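Arabinogalactan endo-1,4-beta-galactosidase (Ignisphaera aggregans, PDB 7OSK) probably cleaves beta-1,4-galactan chains internally, the chain described here being the calcium-binding catalytic domain of a longer archaeal glycoside hydrolase of family 53. Local coordinates at residues N41-L46 against F330-I335; Q147-A152 against G195-D200; P183-I188 against N226-I231. All coordinates share one frame; numbering follows the deposited sequence.

Contact 1 of 3, residues N41-L46 against F330-I335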
loop_
_atom_site.group_PDB
_atom_site.type_symbol
_atom_site.label_atom_id
_atom_site.label_comp_id
_atom_site.label_asym_id
_atom_site.label_seq_id
_atom_site.Cartn_x
_atom_site.Cartn_y
_atom_site.Cartn_z
ATOM N N ASN A 41 -13.170 -13.765 -15.656
ATOM C CA ASN A 41 -12.484 -14.015 -16.915
ATOM C C ASN A 41 -10.970 -14.027 -16.723
ATOM O O ASN A 41 -10.437 -13.224 -15.963
ATOM C CB ASN A 41 -12.871 -12.961 -17.951
ATOM C CG ASN A 41 -13.928 -13.454 -18.915
ATOM O OD1 ASN A 41 -13.623 -13.800 -20.057
ATOM N ND2 ASN A 41 -15.176 -13.495 -18.460
ATOM N N PRO A 42 -10.265 -14.951 -17.394
ATOM C CA PRO A 42 -8.803 -14.872 -17.316
ATOM C C PRO A 42 -8.269 -13.633 -18.029
ATOM O O PRO A 42 -8.964 -13.079 -18.882
ATOM C CB PRO A 42 -8.341 -16.155 -18.016
ATOM C CG PRO A 42 -9.510 -17.078 -17.936
ATOM C CD PRO A 42 -10.712 -16.196 -18.042
ATOM N N VAL A 43 -7.063 -13.204 -17.668
ATOM C CA VAL A 43 -6.401 -12.085 -18.332
ATOM C C VAL A 43 -5.330 -12.626 -19.284
ATOM O O VAL A 43 -4.257 -13.031 -18.834
ATOM C CB VAL A 43 -5.757 -11.122 -17.315
ATOM C CG1 VAL A 43 -5.084 -9.958 -18.029
ATOM C CG2 VAL A 43 -6.803 -10.613 -16.334
ATOM N N PRO A 44 -5.617 -12.640 -20.601
ATOM C CA PRO A 44 -4.688 -13.243 -21.565
ATOM C C PRO A 44 -3.284 -12.641 -21.540
ATOM O O PRO A 44 -3.133 -11.423 -21.609
ATOM C CB PRO A 44 -5.358 -12.968 -22.919
ATOM C CG PRO A 44 -6.789 -12.777 -22.609
ATOM C CD PRO A 44 -6.825 -12.120 -21.268
ATOM N N GLY A 45 -2.273 -13.498 -21.441
ATOM C CA GLY A 45 -0.891 -13.068 -21.550
ATOM C C GLY A 45 -0.304 -12.515 -20.266
ATOM O O GLY A 45 0.810 -11.989 -20.268
ATOM N N LEU A 46 -1.043 -12.631 -19.169
ATOM C CA LEU A 46 -0.594 -12.094 -17.888
ATOM C C LEU A 46 0.630 -12.865 -17.372
ATOM O O LEU A 46 0.543 -14.073 -17.150
ATOM C CB LEU A 46 -1.731 -12.149 -16.863
ATOM C CG LEU A 46 -1.485 -11.450 -15.523
ATOM C CD1 LEU A 46 -1.271 -9.953 -15.705
ATOM C CD2 LEU A 46 -2.647 -11.704 -14.578
ATOM N N PHE A 330 -13.964 -6.002 -10.261
ATOM C CA PHE A 330 -13.153 -4.792 -10.274
ATOM C C PHE A 330 -11.659 -5.109 -10.273
ATOM O O PHE A 330 -10.897 -4.515 -11.037
ATOM C CB PHE A 330 -13.494 -3.906 -9.076
ATOM C CG PHE A 330 -12.408 -2.934 -8.721
ATOM C CD1 PHE A 330 -12.055 -1.920 -9.596
ATOM C CD2 PHE A 330 -11.735 -3.034 -7.516
ATOM C CE1 PHE A 330 -11.051 -1.026 -9.277
ATOM C CE2 PHE A 330 -10.732 -2.140 -7.189
ATOM C CZ PHE A 330 -10.391 -1.135 -8.072
ATOM N N ILE A 331 -11.246 -6.043 -9.420
ATOM C CA ILE A 331 -9.832 -6.389 -9.290
ATOM C C ILE A 331 -9.289 -6.993 -10.581
ATOM O O ILE A 331 -8.224 -6.596 -11.059
ATOM C CB ILE A 331 -9.592 -7.374 -8.126
ATOM C CG1 ILE A 331 -9.914 -6.698 -6.791
ATOM C CG2 ILE A 331 -8.141 -7.872 -8.125
ATOM C CD1 ILE A 331 -9.842 -7.625 -5.587
ATOM N N ARG A 332 -10.010 -7.963 -11.136
ATOM C CA ARG A 332 -9.606 -8.591 -12.389
ATOM C C ARG A 332 -9.478 -7.550 -13.497
ATOM O O ARG A 332 -8.541 -7.597 -14.297
ATOM C CB ARG A 332 -10.607 -9.672 -12.801
ATOM C CG ARG A 332 -10.246 -10.414 -14.091
ATOM C CD ARG A 332 -11.358 -10.307 -15.131
ATOM N NE ARG A 332 -11.310 -9.053 -15.884
ATOM C CZ ARG A 332 -10.897 -8.935 -17.145
ATOM N NH1 ARG A 332 -10.486 -9.993 -17.836
ATOM N NH2 ARG A 332 -10.898 -7.744 -17.728
ATOM N N ASP A 333 -10.417 -6.609 -13.536
ATOM C CA ASP A 333 -10.439 -5.590 -14.579
ATOM C C ASP A 333 -9.323 -4.563 -14.389
ATOM O O ASP A 333 -8.835 -3.983 -15.360
ATOM C CB ASP A 333 -11.801 -4.891 -14.610
ATOM C CG ASP A 333 -12.909 -5.795 -15.121
ATOM O OD1 ASP A 333 -12.597 -6.869 -15.677
ATOM O OD2 ASP A 333 -14.093 -5.430 -14.971
ATOM N N LEU A 334 -8.917 -4.347 -13.141
ATOM C CA LEU A 334 -7.809 -3.443 -12.851
ATOM C C LEU A 334 -6.491 -4.073 -13.295
ATOM O O LEU A 334 -5.642 -3.402 -13.885
ATOM C CB LEU A 334 -7.761 -3.103 -11.360
ATOM C CG LEU A 334 -6.767 -2.008 -10.956
ATOM C CD1 LEU A 334 -7.185 -0.659 -11.524
ATOM C CD2 LEU A 334 -6.637 -1.932 -9.442
ATOM N N ILE A 335 -6.328 -5.361 -13.006
ATOM C CA ILE A 335 -5.158 -6.109 -13.459
ATOM C C ILE A 335 -5.112 -6.115 -14.982
ATOM O O ILE A 335 -4.052 -5.938 -15.585
ATOM C CB ILE A 335 -5.169 -7.564 -12.927
ATOM C CG1 ILE A 335 -4.993 -7.564 -11.403
ATOM C CG2 ILE A 335 -4.072 -8.399 -13.599
ATOM C CD1 ILE A 335 -4.982 -8.946 -10.757
#
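Val43 and Arg332 bring the two backbones to their nearest approach, CA to CA 7.6 Å, where the irregular segment 41-46 passes beside helix residues 330-335 without a hydrogen bond between them. Val43 also starts a type II beta turn that ends at Leu46, and this turn swings both apolar side chains round to the helix. Arg332 contributes more of the buried surface than any other residue. Its CG stands anti to the backbone N (chi1 -179°), and the chain then bends at chi2 and chi3, so that its aliphatic part lies against the loop backbone: CD comes 3.2 Å from Asn41 O. The guanidinium meets the carbonyl oxygens of Asn41 and Pro42 at its edge and near its plane, but NH1 stays 3.6 Å from Pro42 O, a polar approach and not a hydrogen bond. Val43 CG2 approaches the group obliquely. The head of Arg332 is also gripped from its own helix: NE forms a salt bridge with Asp333 OD1, which lies 18° out of the guanidinium plane, and Asp333 OD2 is held in turn by Tyr320 OH. Further along, the contact becomes apolar. Ile335 CG2 sits against both methyls of Leu46, 3.7 Å from CD2 and 3.8 Å from CD1, the two side chains crossing at about a right angle, and Val43 CG2 touches the same methyl more distantly. Ile335 is shared between the loop and the barrel: it also touches Ile349 of strand 346-352, as Ile331 touches Tyr351. The loop ahead of strand 51-55 is thereby laid over helix 324-342, next to the chain's C-terminal end: Val43 makes backbone hydrogen bonds with Val394, which Leu46 and Arg332 also touch, and Arg332 reaches Val390 of helix 390-393.

Contact 2 of 3, residues Q147-A152 against G195-D200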
loop_
_atom_site.group_PDB
_atom_site.type_symbol
_atom_site.label_atom_id
_atom_site.label_comp_id
_atom_site.label_asym_id
_atom_site.label_seq_id
_atom_site.Cartn_x
_atom_site.Cartn_y
_atom_site.Cartn_z
ATOM N N GLN A 147 1.024 15.152 6.428
ATOM C CA GLN A 147 2.372 14.597 6.340
ATOM C C GLN A 147 3.182 15.041 7.551
ATOM O O GLN A 147 4.176 15.755 7.418
ATOM C CB GLN A 147 3.064 15.038 5.047
ATOM C CG GLN A 147 2.445 14.478 3.770
ATOM C CD GLN A 147 2.884 13.054 3.466
ATOM O OE1 GLN A 147 3.854 12.551 4.035
ATOM N NE2 GLN A 147 2.169 12.397 2.561
ATOM N N SER A 148 2.749 14.617 8.733
ATOM C CA SER A 148 3.374 15.053 9.975
ATOM C C SER A 148 4.795 14.524 10.115
ATOM O O SER A 148 5.035 13.321 9.989
ATOM C CB SER A 148 2.544 14.603 11.179
ATOM O OG SER A 148 1.265 15.207 11.173
ATOM N N LYS A 149 5.738 15.426 10.369
ATOM C CA LYS A 149 7.087 15.014 10.732
ATOM C C LYS A 149 7.006 14.253 12.047
ATOM O O LYS A 149 6.260 14.657 12.938
ATOM C CB LYS A 149 8.025 16.218 10.865
ATOM C CG LYS A 149 8.227 16.993 9.576
ATOM C CD LYS A 149 9.307 18.062 9.711
ATOM C CE LYS A 149 8.893 19.188 10.643
ATOM N NZ LYS A 149 9.923 20.264 10.697
ATOM N N PRO A 150 7.757 13.146 12.174
ATOM C CA PRO A 150 7.754 12.409 13.443
ATOM C C PRO A 150 8.057 13.317 14.636
ATOM O O PRO A 150 8.692 14.358 14.460
ATOM C CB PRO A 150 8.853 11.362 13.241
ATOM C CG PRO A 150 8.885 11.141 11.766
ATOM C CD PRO A 150 8.568 12.468 11.145
ATOM N N LYS A 151 7.593 12.930 15.822
ATOM C CA LYS A 151 7.699 13.767 17.015
ATOM C C LYS A 151 9.122 14.242 17.290
ATOM O O LYS A 151 9.327 15.365 17.751
ATOM C CB LYS A 151 7.177 13.010 18.237
ATOM C CG LYS A 151 5.668 12.822 18.250
ATOM C CD LYS A 151 5.221 11.974 19.429
ATOM C CE LYS A 151 5.215 10.489 19.104
ATOM N NZ LYS A 151 6.563 9.900 18.882
ATOM N N ALA A 152 10.100 13.389 17.000
ATOM C CA ALA A 152 11.495 13.698 17.296
ATOM C C ALA A 152 12.156 14.494 16.174
ATOM O O ALA A 152 13.261 15.009 16.342
ATOM C CB ALA A 152 12.267 12.418 17.554
ATOM N N GLY A 195 4.152 16.496 -1.355
ATOM C CA GLY A 195 5.388 16.303 -0.625
ATOM C C GLY A 195 5.169 15.526 0.658
ATOM O O GLY A 195 4.096 14.966 0.885
ATOM N N PHE A 196 6.200 15.496 1.497
ATOM C CA PHE A 196 6.151 14.821 2.792
ATOM C C PHE A 196 6.980 15.608 3.795
ATOM O O PHE A 196 7.717 16.515 3.414
ATOM C CB PHE A 196 6.649 13.364 2.704
ATOM C CG PHE A 196 8.137 13.213 2.425
ATOM C CD1 PHE A 196 8.826 14.114 1.621
ATOM C CD2 PHE A 196 8.842 12.144 2.965
ATOM C CE1 PHE A 196 10.183 13.954 1.370
ATOM C CE2 PHE A 196 10.200 11.982 2.716
ATOM C CZ PHE A 196 10.868 12.886 1.920
ATOM N N LEU A 197 6.850 15.263 5.072
ATOM C CA LEU A 197 7.590 15.936 6.136
ATOM C C LEU A 197 7.326 17.441 6.135
ATOM O O LEU A 197 8.255 18.242 6.014
ATOM C CB LEU A 197 9.091 15.664 5.993
ATOM C CG LEU A 197 9.541 14.227 6.252
ATOM C CD1 LEU A 197 10.987 14.045 5.829
ATOM C CD2 LEU A 197 9.364 13.875 7.717
ATOM N N TRP A 198 6.058 17.822 6.270
ATOM C CA TRP A 198 5.670 19.227 6.210
ATOM C C TRP A 198 6.202 20.025 7.400
ATOM O O TRP A 198 6.335 19.488 8.499
ATOM C CB TRP A 198 4.149 19.360 6.155
ATOM C CG TRP A 198 3.538 18.841 4.893
ATOM C CD1 TRP A 198 4.185 18.554 3.731
ATOM C CD2 TRP A 198 2.157 18.544 4.668
ATOM N NE1 TRP A 198 3.292 18.098 2.790
ATOM C CE2 TRP A 198 2.039 18.082 3.343
ATOM C CE3 TRP A 198 1.007 18.624 5.459
ATOM C CZ2 TRP A 198 0.821 17.701 2.792
ATOM C CZ3 TRP A 198 -0.202 18.246 4.908
ATOM C CH2 TRP A 198 -0.285 17.790 3.588
ATOM N N PRO A 199 6.505 21.319 7.188
ATOM C CA PRO A 199 6.442 22.045 5.914
ATOM C C PRO A 199 7.742 21.971 5.110
ATOM O O PRO A 199 7.764 22.405 3.959
ATOM C CB PRO A 199 6.162 23.481 6.357
ATOM C CG PRO A 199 6.852 23.595 7.669
ATOM C CD PRO A 199 6.805 22.227 8.310
ATOM N N ASP A 200 8.799 21.419 5.704
ATOM C CA ASP A 200 10.134 21.448 5.103
ATOM C C ASP A 200 10.224 20.753 3.743
ATOM O O ASP A 200 11.059 21.115 2.911
ATOM C CB ASP A 200 11.149 20.816 6.056
ATOM C CG ASP A 200 11.433 21.687 7.266
ATOM O OD1 ASP A 200 10.465 22.208 7.865
ATOM O OD2 ASP A 200 12.623 21.860 7.612
HETATM O O HOH W 1 5.650 12.646 5.999
HETATM O O HOH W 2 1.734 14.385 -0.009
HETATM O O HOH W 3 4.625 17.886 11.066
#
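Gln147 lies over the indole of Trp198, and the two loops are also joined by a backbone bond from Trp198 N to Gln147 O, 3.0 Å long and nearly along the C=O axis. Followed outward, Gln147 CB makes a CH-pi contact 3.6 Å from the centroid of the five-membered ring, only 8° off its normal. CG, anti to the carbonyl carbon (chi1 -67°), stays above the indole near CE2 and also comes 3.4 Å from Gly195 O. The chain then bends at chi2 and leaves the ring, carrying CD past Gly195 O towards Phe196 CA. At the tip, OE1 rests 3.2 Å from Phe196 CB and lies 2.7 Å from a water that accepts from Leu197 N and probably donates to OE1. NE2 has its main partner in Asn190 O, and a second water, bonded to Gly195 O, is held only weakly by NE2. The amide plane of Gln147 stands 63° from the indole plane of Trp198, so the head does not stack on the ring. The indole's one N-H, NE1, donates to Asn194 O. Lys149 closes the far end: CG lies 3.3 Å from Trp198 O and also beside Leu197 CD2, which touches Pro150 CD too. Its NZ reaches Asp200 OD1 in a long, weak salt bridge of 3.5 Å, with Ala154 O as the stronger partner. These two beta-alpha loops, which follow strands 130-135 and 185-188, lie on the C-terminal side of the barrel strands, the side that bears the active site in TIM-barrel glycosidases. Gln147 CB, with the backbone N of the same residue, covers one face of the ring, while the buried Gln147 amide is satisfied by backbone carbonyls and water. The chemistry implies a junction fixed chiefly by uncharged groups, to which the lysine-aspartate pair probably adds little.

Contact 3 of 3, residues P183-I188 against N226-I231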
loop_
_atom_site.group_PDB
_atom_site.type_symbol
_atom_site.label_atom_id
_atom_site.label_comp_id
_atom_site.label_asym_id
_atom_site.label_seq_id
_atom_site.Cartn_x
_atom_site.Cartn_y
_atom_site.Cartn_z
ATOM N N PRO A 183 13.343 -5.614 2.152
ATOM C CA PRO A 183 12.304 -5.493 1.123
ATOM C C PRO A 183 12.861 -5.384 -0.291
ATOM O O PRO A 183 13.854 -4.691 -0.512
ATOM C CB PRO A 183 11.577 -4.207 1.515
ATOM C CG PRO A 183 12.600 -3.395 2.220
ATOM C CD PRO A 183 13.472 -4.379 2.949
ATOM N N ASP A 184 12.218 -6.063 -1.236
ATOM C CA ASP A 184 12.617 -5.992 -2.634
ATOM C C ASP A 184 12.394 -4.586 -3.171
ATOM O O ASP A 184 13.141 -4.115 -4.028
ATOM C CB ASP A 184 11.834 -7.003 -3.474
ATOM C CG ASP A 184 11.889 -8.408 -2.901
ATOM O OD1 ASP A 184 12.860 -9.139 -3.194
ATOM O OD2 ASP A 184 10.956 -8.780 -2.157
ATOM N N MET A 185 11.362 -3.924 -2.653
ATOM C CA MET A 185 11.014 -2.569 -3.067
ATOM C C MET A 185 10.765 -1.664 -1.868
ATOM O O MET A 185 10.184 -2.082 -0.870
ATOM C CB MET A 185 9.777 -2.590 -3.964
ATOM C CG MET A 185 10.042 -3.203 -5.318
ATOM S SD MET A 185 8.659 -3.103 -6.463
ATOM C CE MET A 185 9.456 -3.714 -7.949
ATOM N N VAL A 186 11.211 -0.418 -1.982
ATOM C CA VAL A 186 10.991 0.579 -0.945
ATOM C C VAL A 186 10.199 1.749 -1.516
ATOM O O VAL A 186 10.424 2.180 -2.645
ATOM C CB VAL A 186 12.324 1.077 -0.349
ATOM C CG1 VAL A 186 12.105 2.296 0.551
ATOM C CG2 VAL A 186 12.994 -0.047 0.427
ATOM N N GLN A 187 9.268 2.250 -0.714
ATOM C CA GLN A 187 8.394 3.342 -1.119
ATOM C C GLN A 187 8.682 4.591 -0.293
ATOM O O GLN A 187 8.306 4.687 0.873
ATOM C CB GLN A 187 6.934 2.901 -0.988
ATOM C CG GLN A 187 5.916 4.025 -0.972
ATOM C CD GLN A 187 4.473 3.547 -1.115
ATOM O OE1 GLN A 187 3.542 4.310 -0.864
ATOM N NE2 GLN A 187 4.281 2.293 -1.523
ATOM N N ILE A 188 9.360 5.546 -0.923
ATOM C CA ILE A 188 9.819 6.751 -0.241
ATOM C C ILE A 188 8.644 7.686 0.037
ATOM O O ILE A 188 8.294 8.529 -0.789
ATOM C CB ILE A 188 10.887 7.509 -1.073
ATOM C CG1 ILE A 188 11.968 6.555 -1.592
ATOM C CG2 ILE A 188 11.513 8.630 -0.250
ATOM C CD1 ILE A 188 12.760 5.849 -0.507
ATOM N N ASN A 226 20.301 -2.619 -5.196
ATOM C CA ASN A 226 19.391 -3.369 -6.058
ATOM C C ASN A 226 17.965 -3.314 -5.506
ATOM O O ASN A 226 17.023 -3.814 -6.122
ATOM C CB ASN A 226 19.866 -4.820 -6.209
ATOM C CG ASN A 226 19.020 -5.621 -7.188
ATOM O OD1 ASN A 226 19.092 -5.418 -8.401
ATOM N ND2 ASN A 226 18.222 -6.547 -6.662
ATOM N N ILE A 227 17.814 -2.703 -4.335
ATOM C CA ILE A 227 16.493 -2.355 -3.829
ATOM C C ILE A 227 15.905 -1.303 -4.757
ATOM O O ILE A 227 16.584 -0.337 -5.110
ATOM C CB ILE A 227 16.548 -1.817 -2.384
ATOM C CG1 ILE A 227 17.111 -2.884 -1.444
ATOM C CG2 ILE A 227 15.165 -1.380 -1.914
ATOM C CD1 ILE A 227 17.469 -2.362 -0.073
ATOM N N LYS A 228 14.650 -1.488 -5.151
ATOM C CA LYS A 228 14.020 -0.586 -6.107
ATOM C C LYS A 228 13.211 0.492 -5.404
ATOM O O LYS A 228 12.494 0.225 -4.437
ATOM C CB LYS A 228 13.138 -1.372 -7.078
ATOM C CG LYS A 228 13.952 -2.151 -8.109
ATOM C CD LYS A 228 13.283 -3.445 -8.555
ATOM C CE LYS A 228 13.165 -4.467 -7.425
ATOM N NZ LYS A 228 14.308 -5.423 -7.376
ATOM N N ILE A 229 13.341 1.712 -5.914
ATOM C CA ILE A 229 12.726 2.882 -5.312
ATOM C C ILE A 229 11.352 3.133 -5.913
ATOM O O ILE A 229 11.181 3.081 -7.131
ATOM C CB ILE A 229 13.608 4.124 -5.508
ATOM C CG1 ILE A 229 15.041 3.837 -5.048
ATOM C CG2 ILE A 229 13.024 5.322 -4.774
ATOM C CD1 ILE A 229 15.146 3.268 -3.644
ATOM N N VAL A 230 10.381 3.405 -5.047
ATOM C CA VAL A 230 9.004 3.622 -5.471
ATOM C C VAL A 230 8.517 5.008 -5.069
ATOM O O VAL A 230 8.491 5.352 -3.886
ATOM C CB VAL A 230 8.058 2.567 -4.870
ATOM C CG1 VAL A 230 6.642 2.760 -5.384
ATOM C CG2 VAL A 230 8.556 1.163 -5.183
ATOM N N ILE A 231 8.136 5.796 -6.069
ATOM C CA ILE A 231 7.501 7.087 -5.847
ATOM C C ILE A 231 5.990 6.908 -5.940
ATOM O O ILE A 231 5.457 6.586 -7.004
ATOM C CB ILE A 231 7.981 8.140 -6.869
ATOM C CG1 ILE A 231 9.474 8.430 -6.679
ATOM C CG2 ILE A 231 7.170 9.426 -6.751
ATOM C CD1 ILE A 231 9.841 9.011 -5.318
#
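Val186 and Ile229 pair in the middle of two parallel strands, 185-188 and 228-231, whose axes approach to 4.7 Å and diverge by 35°, in keeping with the twist of a barrel wall. Val186 uses both its N and O, bonding to the residues on either side of Ile229, as in a parallel pair: Val186 N donates to Lys228 O over 2.8 Å and Val186 O accepts Val230 N over 2.7 Å. Asp184 O and Ile188 N, bonded to Lys228 N and Val230 O, extend the pattern either way. The close packing is apolar. Beside Val186 and Ile229, Val186 CG2 meets Ile227 CG2 at 3.5 Å, and Ile188 CG1 is met by Ile229 CG2 at 3.6 Å. On the face of Met185 and Val230, Val230 CG2 leans over Val186 O and touches Met185 CB, while Gln187 CB lies beside Val230 CB. Contact is looser where the strands begin. The extended Met185 chain passes Lys228 with its CE 3.8 Å from Lys228 CE. Bends at chi2, chi3 and chi4 curl Lys228 back past Asp184 O, leaving NZ with a weak bond to Asn226 O. Asp184 OD1 stands 5.8 Å from Lys228 NZ, too far for a salt bridge, and its OD2 accepts from Val131 N. Asp184, Lys228 and Asn226 give this end its solvent-facing edge, although Met185 and Ile227 beside them are buried. The pair belongs to the right-handed beta-alpha-beta unit in which helix 206-223 returns the chain from one strand to the next, and Val220 of that helix packs on Ile227 and Ile229. Helix 158-178 covers Val186 through Leu173, and the neighbouring strands 130-135 and 257-261 continue the sheet on opposite sides.

All three contacts belong to one eight-stranded parallel beta/alpha barrel, the TIM-barrel fold of glycoside hydrolase family 53. Contact 3 is part of the wall, between neighbouring strands 185-188 and 228-234. Contact 2 joins loops that follow strands 130-135 and 185-188; the two contacts interleave along the chain, with centres 20 Å apart and nearest atoms about 5 Å apart. Contact 1 encloses both in sequence; its centre lies 38 Å from that of contact 2, across the chain's centre. The three do not touch: one lies within the barrel wall, one joins loops after its strands and one packs the N-terminal segment on an outer helix, and the calcium site lies away from all.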